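Cysteine synthase 3 (Entamoeba histolytica, PDB 6KR5) probably catalyses the last step of cysteine synthesis, making L-cysteine from O-acetylserine and sulfide with pyridoxal phosphate as cofactor. Local coordinates at residues B[81-85]-B[143-147]. Sequence-based numbering, arbitrary orientation.
Sequences IIEAT and YEELI
Tyr143 sets one side of its ring against the strand, in contact with Ile82, Glu83 and Ala84. Its CG stands anti to the backbone N (chi1 171°), which carries the ring from the helix toward the strand. The CD2-CE2 side of the ring does the touching. CE2 meets Ile82 CG1 at 3.8 Å, and CD2 meets Ala84 CB at 3.9 Å. Ile82 CG1, Glu83 CA and Ala84 N come to the ring obliquely. The hydroxyl bonds a water, with Tyr143 OH 2.7 Å from the water oxygen. That water donates a hydrogen bond to Glu83 OE1, so the phenol and the carboxylate are linked without direct contact. Glu83 OE1 also accepts the backbone N-H of Ala84 through its anti lone pair, at 2.9 Å and a bent angle of 146°. Its OE2 is bonded to the backbone N of Gln159. The carboxylate is therefore tied down at both oxygens. One turn on, Leu146 points toward the strand, and its CD1 lies 4.0 Å from Ile82 CD1. Ile147 closes the apolar patch. Its CD1 touches Ile82 CG2 at 3.6 Å, while its CG1 sits over one face of the Tyr143 ring, near the rim. Ile82 thus meets all three helix residues: CG1 and CD1 lie on the tyrosine, CD1 also reaches Leu146, and CG2 takes Ile147. Tyr143 and Leu146 also rest on the adjoining strand 154-156. Helix and strand run nearly antiparallel, at 156°, with their axes 9.6 Å apart. This is the helix-on-sheet packing of a parallel alpha/beta domain, here the small four-stranded sheet of the pyridoxal-phosphate-dependent cysteine synthase fold.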
# COMPACT_ATOMS: atom_id res chain seq x y z
N ILE B 81 8.48 18.77 15.28
CA ILE B 81 7.05 18.46 15.29
C ILE B 81 6.75 17.53 16.46
O ILE B 81 7.57 16.69 16.83
CB ILE B 81 6.67 17.83 13.93
CG1 ILE B 81 6.96 18.79 12.78
CG2 ILE B 81 5.20 17.41 13.92
CD1 ILE B 81 7.52 18.13 11.54
N ILE B 82 5.57 17.68 17.06
CA ILE B 82 5.13 16.73 18.09
C ILE B 82 3.65 16.44 17.92
O ILE B 82 2.87 17.31 17.52
CB ILE B 82 5.45 17.24 19.52
CG1 ILE B 82 5.19 16.13 20.55
CG2 ILE B 82 4.68 18.52 19.86
CD1 ILE B 82 5.62 16.48 21.96
N GLU B 83 3.27 15.20 18.21
CA GLU B 83 1.87 14.79 18.22
C GLU B 83 1.73 13.61 19.17
O GLU B 83 2.67 12.85 19.37
CB GLU B 83 1.36 14.45 16.82
CG GLU B 83 -0.12 14.03 16.76
CD GLU B 83 -1.06 15.14 17.21
OE1 GLU B 83 -1.18 15.37 18.44
OE2 GLU B 83 -1.69 15.76 16.33
N ALA B 84 0.55 13.49 19.79
CA ALA B 84 0.19 12.34 20.60
C ALA B 84 -0.71 11.47 19.74
O ALA B 84 -1.86 11.82 19.48
CB ALA B 84 -0.51 12.75 21.90
N THR B 85 -0.18 10.34 19.28
CA THR B 85 -0.93 9.49 18.37
C THR B 85 -0.31 8.11 18.35
O THR B 85 0.91 7.98 18.41
CB THR B 85 -0.96 10.07 16.94
OG1 THR B 85 -1.58 9.13 16.05
CG2 THR B 85 0.45 10.34 16.43
N TYR B 143 2.64 14.00 26.92
CA TYR B 143 2.63 15.00 25.86
C TYR B 143 2.53 16.41 26.43
O TYR B 143 3.31 17.30 26.07
CB TYR B 143 1.48 14.73 24.89
CG TYR B 143 1.25 15.82 23.88
CD1 TYR B 143 0.43 16.91 24.18
CD2 TYR B 143 1.84 15.78 22.62
CE1 TYR B 143 0.22 17.91 23.26
CE2 TYR B 143 1.62 16.78 21.69
CZ TYR B 143 0.81 17.85 22.02
OH TYR B 143 0.58 18.86 21.13
N GLU B 144 1.57 16.63 27.33
CA GLU B 144 1.37 17.95 27.91
C GLU B 144 2.60 18.40 28.69
O GLU B 144 2.98 19.57 28.63
CB GLU B 144 0.14 17.96 28.81
CG GLU B 144 -1.18 17.70 28.10
CD GLU B 144 -1.56 18.80 27.12
OE1 GLU B 144 -0.96 19.90 27.19
OE2 GLU B 144 -2.45 18.57 26.28
N GLU B 145 3.23 17.48 29.41
CA GLU B 145 4.47 17.79 30.11
C GLU B 145 5.55 18.24 29.14
O GLU B 145 6.29 19.19 29.41
CB GLU B 145 4.93 16.58 30.92
CG GLU B 145 6.34 16.68 31.46
CD GLU B 145 6.63 15.62 32.50
OE1 GLU B 145 5.91 15.58 33.52
OE2 GLU B 145 7.58 14.83 32.31
N LEU B 146 5.64 17.58 27.98
CA LEU B 146 6.66 17.94 27.00
C LEU B 146 6.39 19.31 26.39
O LEU B 146 7.33 20.10 26.21
CB LEU B 146 6.71 16.88 25.90
CG LEU B 146 7.48 15.61 26.23
CD1 LEU B 146 7.30 14.59 25.11
CD2 LEU B 146 8.94 15.90 26.45
N ILE B 147 5.13 19.61 26.06
CA ILE B 147 4.79 20.90 25.48
C ILE B 147 5.12 22.03 26.45
O ILE B 147 5.55 23.12 26.05
CB ILE B 147 3.31 20.92 25.07
CG1 ILE B 147 3.07 19.95 23.92
CG2 ILE B 147 2.86 22.33 24.68
CD1 ILE B 147 3.36 20.55 22.56
O HOH W 1 -0.78 18.14 18.95